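Cytosolic phospholipase A2 delta (Homo sapiens, PDB 5IZ5) catalyses the calcium-dependent hydrolysis of glycerophospholipids at the sn-2 position, with a preference for linoleic acid there, releasing a free fatty acid and a lysophospholipid. Local coordinates at residues 163-169 and 211-217; 148-152 and 249-253; 684-688 and 701-706. The protein carries 3 engineered substitutions. The contacts are given in a common frame with arbitrary orientation. Residues are numbered along the deposited sequence.

Contact 1: 163-169 and 211-217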
loop_
_atom_site.group_PDB
_atom_site.type_symbol
_atom_site.label_atom_id
_atom_site.label_comp_id
_atom_site.label_asym_id
_atom_site.label_seq_id
_atom_site.Cartn_x
_atom_site.Cartn_y
_atom_site.Cartn_z
ATOM N N ARG B 163 6.280 -20.341 -0.429
ATOM C CA ARG B 163 6.828 -21.632 -0.010
ATOM C C ARG B 163 5.721 -22.672 -0.018
ATOM O O ARG B 163 4.544 -22.323 0.119
ATOM C CB ARG B 163 7.420 -21.526 1.394
ATOM C CG ARG B 163 8.530 -20.493 1.544
ATOM C CD ARG B 163 9.738 -20.836 0.693
ATOM N NE ARG B 163 10.306 -22.132 1.076
ATOM C CZ ARG B 163 11.215 -22.326 2.036
ATOM N NH1 ARG B 163 11.705 -21.304 2.734
ATOM N NH2 ARG B 163 11.634 -23.560 2.300
ATOM N N GLU B 164 6.091 -23.943 -0.181
ATOM C CA GLU B 164 5.104 -25.027 -0.135
ATOM C C GLU B 164 4.449 -25.049 1.243
ATOM O O GLU B 164 5.138 -24.962 2.255
ATOM C CB GLU B 164 5.759 -26.382 -0.421
ATOM C CG GLU B 164 4.754 -27.509 -0.596
ATOM C CD GLU B 164 5.409 -28.861 -0.837
ATOM O OE1 GLU B 164 4.796 -29.881 -0.470
ATOM O OE2 GLU B 164 6.526 -28.921 -1.398
ATOM N N LEU B 165 3.125 -25.147 1.274
ATOM C CA LEU B 165 2.375 -25.052 2.527
ATOM C C LEU B 165 1.686 -26.372 2.815
ATOM O O LEU B 165 1.046 -26.951 1.934
ATOM C CB LEU B 165 1.319 -23.938 2.464
ATOM C CG LEU B 165 1.157 -23.035 3.688
ATOM C CD1 LEU B 165 2.461 -22.322 3.999
ATOM C CD2 LEU B 165 0.052 -22.032 3.429
ATOM N N SER B 166 1.829 -26.838 4.051
ATOM C CA SER B 166 1.051 -27.959 4.551
ATOM C C SER B 166 -0.034 -27.453 5.490
ATOM O O SER B 166 0.085 -26.384 6.095
ATOM C CB SER B 166 1.952 -28.956 5.270
ATOM O OG SER B 166 2.911 -29.495 4.376
ATOM N N CYS B 167 -1.108 -28.224 5.578
ATOM C CA CYS B 167 -2.270 -27.869 6.369
ATOM C C CYS B 167 -2.555 -29.045 7.319
ATOM O O CYS B 167 -2.574 -30.199 6.888
ATOM C CB CYS B 167 -3.477 -27.629 5.442
ATOM S SG CYS B 167 -3.589 -26.175 4.313
ATOM N N LEU B 168 -2.747 -28.774 8.612
ATOM C CA LEU B 168 -3.051 -29.843 9.574
ATOM C C LEU B 168 -4.323 -29.568 10.359
ATOM O O LEU B 168 -4.456 -28.522 10.999
ATOM C CB LEU B 168 -1.821 -30.127 10.445
ATOM C CG LEU B 168 -1.695 -30.196 11.979
ATOM C CD1 LEU B 168 -2.964 -30.373 12.795
ATOM C CD2 LEU B 168 -0.709 -31.318 12.296
ATOM N N ASP B 169 -5.259 -30.516 10.291
ATOM C CA ASP B 169 -6.555 -30.388 10.957
ATOM C C ASP B 169 -6.626 -31.256 12.208
ATOM O O ASP B 169 -6.254 -32.428 12.170
ATOM C CB ASP B 169 -7.687 -30.794 10.008
ATOM C CG ASP B 169 -8.091 -29.680 9.060
ATOM O OD1 ASP B 169 -7.924 -28.492 9.407
ATOM O OD2 ASP B 169 -8.595 -30.002 7.965
ATOM N N PHE B 211 -9.681 -27.464 14.603
ATOM C CA PHE B 211 -8.558 -26.538 14.462
ATOM C C PHE B 211 -7.786 -26.793 13.175
ATOM O O PHE B 211 -7.617 -27.940 12.757
ATOM C CB PHE B 211 -7.584 -26.687 15.628
ATOM C CG PHE B 211 -8.229 -26.587 16.973
ATOM C CD1 PHE B 211 -8.296 -25.373 17.634
ATOM C CD2 PHE B 211 -8.778 -27.711 17.576
ATOM C CE1 PHE B 211 -8.901 -25.276 18.877
ATOM C CE2 PHE B 211 -9.386 -27.622 18.815
ATOM C CZ PHE B 211 -9.446 -26.404 19.469
ATOM N N ARG B 212 -7.303 -25.713 12.568
ATOM C CA ARG B 212 -6.463 -25.795 11.386
ATOM C C ARG B 212 -5.172 -25.035 11.644
ATOM O O ARG B 212 -5.205 -23.902 12.123
ATOM C CB ARG B 212 -7.206 -25.192 10.186
ATOM C CG ARG B 212 -6.348 -24.937 8.939
ATOM C CD ARG B 212 -6.448 -26.036 7.913
ATOM N NE ARG B 212 -7.797 -26.143 7.389
ATOM C CZ ARG B 212 -8.165 -27.073 6.514
ATOM N NH1 ARG B 212 -7.286 -27.965 6.058
ATOM N NH2 ARG B 212 -9.416 -27.109 6.090
ATOM N N PHE B 213 -4.042 -25.668 11.334
ATOM C CA PHE B 213 -2.751 -24.995 11.324
ATOM C C PHE B 213 -2.200 -24.973 9.906
ATOM O O PHE B 213 -2.279 -25.974 9.183
ATOM C CB PHE B 213 -1.745 -25.711 12.221
ATOM C CG PHE B 213 -2.043 -25.598 13.691
ATOM C CD1 PHE B 213 -1.418 -24.635 14.476
ATOM C CD2 PHE B 213 -2.922 -26.477 14.296
ATOM C CE1 PHE B 213 -1.676 -24.541 15.837
ATOM C CE2 PHE B 213 -3.186 -26.391 15.656
ATOM C CZ PHE B 213 -2.562 -25.422 16.428
ATOM N N HIS B 214 -1.625 -23.837 9.524
ATOM C CA HIS B 214 -0.908 -23.716 8.268
ATOM C C HIS B 214 0.558 -23.504 8.569
ATOM O O HIS B 214 0.911 -22.669 9.406
ATOM C CB HIS B 214 -1.438 -22.535 7.472
ATOM C CG HIS B 214 -2.900 -22.615 7.167
ATOM N ND1 HIS B 214 -3.867 -22.233 8.071
ATOM C CD2 HIS B 214 -3.561 -23.018 6.057
ATOM C CE1 HIS B 214 -5.061 -22.395 7.531
ATOM N NE2 HIS B 214 -4.904 -22.872 6.310
ATOM N N TYR B 215 1.417 -24.255 7.886
ATOM C CA TYR B 215 2.846 -24.179 8.126
ATOM C C TYR B 215 3.609 -24.682 6.912
ATOM O O TYR B 215 3.098 -25.452 6.103
ATOM C CB TYR B 215 3.217 -25.007 9.362
ATOM C CG TYR B 215 2.826 -26.454 9.238
ATOM C CD1 TYR B 215 3.779 -27.432 8.965
ATOM C CD2 TYR B 215 1.497 -26.840 9.363
ATOM C CE1 TYR B 215 3.413 -28.761 8.831
ATOM C CE2 TYR B 215 1.122 -28.156 9.231
ATOM C CZ TYR B 215 2.082 -29.111 8.968
ATOM O OH TYR B 215 1.703 -30.413 8.847
ATOM N N MET B 216 4.847 -24.237 6.796
ATOM C CA MET B 216 5.697 -24.634 5.692
ATOM C C MET B 216 6.032 -26.122 5.720
ATOM O O MET B 216 6.457 -26.654 6.751
ATOM C CB MET B 216 6.991 -23.850 5.745
ATOM C CG MET B 216 6.894 -22.454 5.165
ATOM S SD MET B 216 8.374 -21.504 5.519
ATOM C CE MET B 216 9.650 -22.596 4.975
ATOM N N ALA B 217 5.878 -26.769 4.566
ATOM C CA ALA B 217 6.209 -28.186 4.414
ATOM C C ALA B 217 7.688 -28.452 4.705
ATOM O O ALA B 217 8.038 -29.531 5.174
ATOM C CB ALA B 217 5.859 -28.663 3.011
#
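Backbone hydrogen bonds carry most of this antiparallel pairing, in which the axes of strands 165-169 and 211-216 approach to 4.6 Å with 152° between their directions. Ser166 N donates to Tyr215 O (2.8 Å) and Tyr215 N to Ser166 O (3.1 Å); Leu168 N to Phe213 O and Phe213 N to Leu168 O, both 2.9 Å, repeat the pattern. Beyond the strand end, Ala217 N reaches Glu164 O at 3.0 Å. Between the pairs, Cys167 CA lies 3.4 Å from Phe213 O.

On the face of Ser166, Leu168, Phe213 and Tyr215, Ser166 CB makes a CH-pi contact over the Tyr215 ring, 4.0 Å from its centroid. On the face of Cys167, Asp169, Arg212 and His214, Asp169 OD2 pairs with Arg212 NH1 at 3.1 Å through charge alone, and Cys167, disulfide-bonded to Cys278, sets SG 3.6 Å from His214 CD2; His214 ND1 hydrogen-bonds to Glu198.

Strand 160-172 also pairs with strand 266-277, while Phe211 and Phe213 pack on strand 188-193, as in a C2-type beta sandwich.

Contact 2: 148-152 and 249-253; sequences SDRPE and RPLTI
Two loops meet here around one leucine. Segment 148-152 runs largely extended after Ser148, with phi/psi of -61/157° at Asp149, -62/163° at Arg150, -72/153° at Pro151 and -78/141° at Glu152. Facing it, Arg249 to Thr252 form a type II beta turn: Pro250 (-60/139°) takes the second position and Leu251 (52/33°) the third, in a left-handed conformation. Thr252 OG1 donates to Arg249 O at 3.2 Å within this turn. The closest CA-CA approach is Asp149 to Leu251, 7.0 Å.

Asp149 directs its CA-to-CB bond toward the turn and places CB 4.3 Å from Leu251 CD2. Arg150 starts sideways, but chi1 p followed by chi2 and chi3 t extends it along the turn, so that Leu251 CD1 lies over one face of the guanidinium, 3.9 Å from Arg150 NH2. Arg150 NE comes to 3.4 Å from Leu251 O, and Arg150 NH1 makes a weak hydrogen bond of 3.1 Å to Pro151 O. The charge is met by Glu164 in a salt bridge. Pro151 turns its ring away, against Ala22. Glu152, with chi1 and chi2 both t, brings CB to 4.4 Å from Leu251 CD1 and sends its carboxylate to Arg163.

Leu251 (chi1 m, chi2 -31°) is thus buried among Asp149, Arg150 and Glu152, with Leu83 of strand 75-85 also against it. Its type II turn links strands 244-248 and 255-263, which belong to different antiparallel sheets, and packs on the 137-146 to 152-156 connection, joining the probable second C2 domain to the larger sheet.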
loop_
_atom_site.group_PDB
_atom_site.type_symbol
_atom_site.label_atom_id
_atom_site.label_comp_id
_atom_site.label_asym_id
_atom_site.label_seq_id
_atom_site.Cartn_x
_atom_site.Cartn_y
_atom_site.Cartn_z
ATOM N N SER B 148 18.123 -36.129 0.872
ATOM C CA SER B 148 17.475 -37.035 -0.082
ATOM C C SER B 148 15.969 -36.773 -0.236
ATOM O O SER B 148 15.261 -37.525 -0.912
ATOM C CB SER B 148 17.733 -38.479 0.347
ATOM O OG SER B 148 17.484 -38.635 1.733
ATOM N N ASP B 149 15.484 -35.693 0.371
ATOM C CA ASP B 149 14.068 -35.321 0.258
ATOM C C ASP B 149 13.657 -35.030 -1.188
ATOM O O ASP B 149 14.502 -34.701 -2.010
ATOM C CB ASP B 149 13.781 -34.076 1.097
ATOM C CG ASP B 149 13.946 -34.314 2.588
ATOM O OD1 ASP B 149 13.246 -35.197 3.130
ATOM O OD2 ASP B 149 14.762 -33.600 3.216
ATOM N N ARG B 150 12.361 -35.145 -1.490
ATOM C CA ARG B 150 11.809 -34.667 -2.766
ATOM C C ARG B 150 12.011 -33.159 -2.865
ATOM O O ARG B 150 12.263 -32.508 -1.853
ATOM C CB ARG B 150 10.309 -34.993 -2.887
ATOM C CG ARG B 150 9.401 -34.274 -1.894
ATOM C CD ARG B 150 7.927 -34.511 -2.194
ATOM N NE ARG B 150 7.045 -33.952 -1.159
ATOM C CZ ARG B 150 6.719 -32.663 -1.022
ATOM N NH1 ARG B 150 7.197 -31.742 -1.858
ATOM N NH2 ARG B 150 5.907 -32.287 -0.031
ATOM N N PRO B 151 11.890 -32.592 -4.078
ATOM C CA PRO B 151 11.982 -31.136 -4.155
ATOM C C PRO B 151 10.742 -30.450 -3.568
ATOM O O PRO B 151 9.658 -31.027 -3.559
ATOM C CB PRO B 151 12.084 -30.856 -5.666
ATOM C CG PRO B 151 12.152 -32.186 -6.352
ATOM C CD PRO B 151 11.608 -33.195 -5.391
ATOM N N GLU B 152 10.915 -29.230 -3.072
ATOM C CA GLU B 152 9.803 -28.413 -2.597
ATOM C C GLU B 152 9.082 -27.796 -3.788
ATOM O O GLU B 152 9.724 -27.398 -4.755
ATOM C CB GLU B 152 10.316 -27.311 -1.669
ATOM C CG GLU B 152 9.225 -26.416 -1.095
ATOM C CD GLU B 152 9.771 -25.295 -0.229
ATOM O OE1 GLU B 152 10.994 -25.249 0.027
ATOM O OE2 GLU B 152 8.968 -24.438 0.189
ATOM N N ARG B 249 7.661 -34.053 10.027
ATOM C CA ARG B 249 8.928 -34.111 9.289
ATOM C C ARG B 249 8.810 -33.401 7.945
ATOM O O ARG B 249 7.725 -33.357 7.366
ATOM C CB ARG B 249 9.385 -35.565 9.093
ATOM C CG ARG B 249 10.251 -36.141 10.208
ATOM C CD ARG B 249 9.913 -35.684 11.625
ATOM N NE ARG B 249 11.043 -35.910 12.525
ATOM C CZ ARG B 249 11.395 -37.098 13.020
ATOM N NH1 ARG B 249 10.708 -38.200 12.716
ATOM N NH2 ARG B 249 12.444 -37.186 13.830
ATOM N N PRO B 250 9.927 -32.836 7.451
ATOM C CA PRO B 250 9.886 -32.039 6.228
ATOM C C PRO B 250 9.401 -32.799 5.010
ATOM O O PRO B 250 9.758 -33.961 4.823
ATOM C CB PRO B 250 11.344 -31.631 6.015
ATOM C CG PRO B 250 11.956 -31.696 7.358
ATOM C CD PRO B 250 11.272 -32.837 8.047
ATOM N N LEU B 251 8.580 -32.133 4.206
ATOM C CA LEU B 251 8.133 -32.655 2.917
ATOM C C LEU B 251 7.547 -34.078 2.997
ATOM O O LEU B 251 7.717 -34.874 2.075
ATOM C CB LEU B 251 9.293 -32.640 1.906
ATOM C CG LEU B 251 9.881 -31.315 1.388
ATOM C CD1 LEU B 251 8.855 -30.191 1.314
ATOM C CD2 LEU B 251 11.099 -30.894 2.188
ATOM N N THR B 252 6.887 -34.403 4.106
ATOM C CA THR B 252 6.219 -35.699 4.253
ATOM C C THR B 252 4.934 -35.751 3.431
ATOM O O THR B 252 4.452 -34.739 2.900
ATOM C CB THR B 252 5.894 -36.029 5.723
ATOM O OG1 THR B 252 5.171 -34.947 6.324
ATOM C CG2 THR B 252 7.175 -36.280 6.511
ATOM N N ILE B 253 4.408 -36.960 3.314
ATOM C CA ILE B 253 3.101 -37.184 2.714
ATOM C C ILE B 253 2.073 -37.066 3.828
ATOM O O ILE B 253 2.412 -37.191 5.009
ATOM C CB ILE B 253 2.997 -38.593 2.069
ATOM C CG1 ILE B 253 4.164 -38.854 1.117
ATOM C CG2 ILE B 253 1.682 -38.782 1.317
ATOM C CD1 ILE B 253 4.465 -40.324 0.922
#

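Contact 3: 684-688 and 701-706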
loop_
_atom_site.group_PDB
_atom_site.type_symbol
_atom_site.label_atom_id
_atom_site.label_comp_id
_atom_site.label_asym_id
_atom_site.label_seq_id
_atom_site.Cartn_x
_atom_site.Cartn_y
_atom_site.Cartn_z
ATOM N N PHE B 684 5.160 23.312 -11.808
ATOM C CA PHE B 684 6.046 22.340 -12.455
ATOM C C PHE B 684 6.793 21.463 -11.463
ATOM O O PHE B 684 7.482 20.528 -11.876
ATOM C CB PHE B 684 7.058 23.049 -13.358
ATOM C CG PHE B 684 6.424 23.904 -14.403
ATOM C CD1 PHE B 684 5.812 23.327 -15.504
ATOM C CD2 PHE B 684 6.436 25.285 -14.283
ATOM C CE1 PHE B 684 5.225 24.117 -16.470
ATOM C CE2 PHE B 684 5.852 26.079 -15.248
ATOM C CZ PHE B 684 5.245 25.497 -16.343
ATOM N N GLU B 685 6.651 21.753 -10.168
ATOM C CA GLU B 685 7.405 21.052 -9.127
ATOM C C GLU B 685 7.160 19.551 -9.184
ATOM O O GLU B 685 8.107 18.770 -9.278
ATOM C CB GLU B 685 7.029 21.590 -7.742
ATOM C CG GLU B 685 7.759 20.926 -6.577
ATOM C CD GLU B 685 7.370 21.469 -5.209
ATOM O OE1 GLU B 685 6.692 22.521 -5.104
ATOM O OE2 GLU B 685 7.778 20.835 -4.220
ATOM N N ALA B 686 5.888 19.158 -9.137
ATOM C CA ALA B 686 5.509 17.752 -9.164
ATOM C C ALA B 686 6.070 17.063 -10.401
ATOM O O ALA B 686 6.664 16.002 -10.278
ATOM C CB ALA B 686 3.989 17.591 -9.104
ATOM N N LEU B 687 5.892 17.669 -11.580
ATOM C CA LEU B 687 6.382 17.073 -12.832
ATOM C C LEU B 687 7.899 16.887 -12.807
ATOM O O LEU B 687 8.403 15.872 -13.275
ATOM C CB LEU B 687 5.982 17.894 -14.074
ATOM C CG LEU B 687 4.948 17.303 -15.045
ATOM C CD1 LEU B 687 4.860 18.192 -16.275
ATOM C CD2 LEU B 687 5.284 15.882 -15.472
ATOM N N GLN B 688 8.616 17.872 -12.267
ATOM C CA GLN B 688 10.085 17.824 -12.202
ATOM C C GLN B 688 10.611 16.763 -11.250
ATOM O O GLN B 688 11.591 16.069 -11.558
ATOM C CB GLN B 688 10.664 19.189 -11.826
ATOM C CG GLN B 688 10.606 20.170 -12.977
ATOM C CD GLN B 688 11.199 21.523 -12.652
ATOM O OE1 GLN B 688 10.939 22.097 -11.591
ATOM N NE2 GLN B 688 12.009 22.040 -13.564
ATOM N N PHE B 701 11.282 9.149 -19.695
ATOM C CA PHE B 701 10.406 10.255 -19.399
ATOM C C PHE B 701 11.039 11.515 -19.998
ATOM O O PHE B 701 12.258 11.670 -19.924
ATOM C CB PHE B 701 10.282 10.377 -17.882
ATOM C CG PHE B 701 9.211 11.302 -17.453
ATOM C CD1 PHE B 701 7.915 10.850 -17.317
ATOM C CD2 PHE B 701 9.491 12.632 -17.207
ATOM C CE1 PHE B 701 6.912 11.707 -16.929
ATOM C CE2 PHE B 701 8.498 13.494 -16.825
ATOM C CZ PHE B 701 7.207 13.031 -16.683
ATOM N N PRO B 702 10.231 12.409 -20.610
ATOM C CA PRO B 702 10.826 13.584 -21.257
ATOM C C PRO B 702 11.394 14.575 -20.261
ATOM O O PRO B 702 11.000 14.593 -19.094
ATOM C CB PRO B 702 9.645 14.230 -21.992
ATOM C CG PRO B 702 8.453 13.800 -21.219
ATOM C CD PRO B 702 8.764 12.409 -20.738
ATOM N N ARG B 703 12.313 15.400 -20.738
ATOM C CA ARG B 703 12.856 16.475 -19.935
ATOM C C ARG B 703 11.749 17.467 -19.619
ATOM O O ARG B 703 10.912 17.760 -20.466
ATOM C CB ARG B 703 13.998 17.179 -20.672
ATOM C CG ARG B 703 15.093 16.243 -21.144
ATOM C CD ARG B 703 16.366 16.987 -21.438
ATOM N NE ARG B 703 17.419 16.044 -21.797
ATOM C CZ ARG B 703 17.886 15.823 -23.025
ATOM N NH1 ARG B 703 17.414 16.479 -24.083
ATOM N NH2 ARG B 703 18.850 14.925 -23.194
ATOM N N VAL B 704 11.747 17.966 -18.391
ATOM C CA VAL B 704 10.795 18.973 -17.952
ATOM C C VAL B 704 11.616 20.208 -17.643
ATOM O O VAL B 704 12.081 20.399 -16.510
ATOM C CB VAL B 704 9.988 18.511 -16.719
ATOM C CG1 VAL B 704 9.043 19.601 -16.239
ATOM C CG2 VAL B 704 9.197 17.257 -17.048
ATOM N N GLU B 705 11.802 21.030 -18.677
ATOM C CA GLU B 705 12.660 22.201 -18.609
ATOM C C GLU B 705 11.906 23.440 -19.051
ATOM O O GLU B 705 12.180 23.987 -20.115
ATOM C CB GLU B 705 13.899 21.987 -19.483
ATOM C CG GLU B 705 14.852 20.947 -18.917
ATOM C CD GLU B 705 15.880 20.446 -19.928
ATOM O OE1 GLU B 705 15.716 20.695 -21.139
ATOM O OE2 GLU B 705 16.857 19.782 -19.523
ATOM N N PRO B 706 10.948 23.893 -18.226
ATOM C CA PRO B 706 10.284 25.149 -18.536
ATOM C C PRO B 706 11.258 26.338 -18.496
ATOM O O PRO B 706 12.140 26.390 -17.643
ATOM C CB PRO B 706 9.234 25.272 -17.430
ATOM C CG PRO B 706 9.770 24.472 -16.291
ATOM C CD PRO B 706 10.489 23.325 -16.943
#
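Phe684 lays one face of its ring against Pro706: Pro706 CB stands 4.0 Å from the ring centroid, only 6° off the normal, a CH-pi contact, and Phe684 CG lies 3.9 Å from Pro706 CG. The same ring meets His718 edge-to-face. One turn along, Gln688 N bonds to Phe684 O at 2.9 Å, so Phe684 stands at the start of helix 685-696, and Leu687 and Gln688 follow it against the returning chain. Leu687 CD2 touches the edge of the Phe701 ring at CZ (3.6 Å), and Leu687 CB lies 4.1 Å from Val704 CG1. Val704 also takes the aliphatic part of Gln688, with CG to Val704 CG1 at 3.7 Å, while Gln688 NE2 makes a weak hydrogen bond to Val704 O (3.4 Å).

Leu731 of strand 730-734 and Phe720 of strand 718-720 extend this apolar patch. Helix 685-696 lies in the beta-alpha-beta crossover between parallel strands 672-676 and 730-734 of the catalytic domain, with loop 701-706 folded back on it.

Contacts 1 and 2 adjoin, their centres 14 Å apart, and two salt bridges join them: Glu164 OE1 to Arg150 NH2 at 2.7 Å and Arg163 NE to Glu152 OE2 at 2.8 Å. Both belong to the beta-rich region bearing the C2-type sheets, whereas contact 3 lies on the opposite side of the chain's centre in the catalytic domain, about 36 Å from contact 1 between nearest atoms. Contact 1 is mostly buried and held by regular main-chain hydrogen bonding between strands. Contacts 2 and 3 are partly buried and rely on side chains: a leucine beside an arginine in contact 2, a Phe684-Pro706 CH-pi contact and apolar packing of helix residues on the returning loop in contact 3.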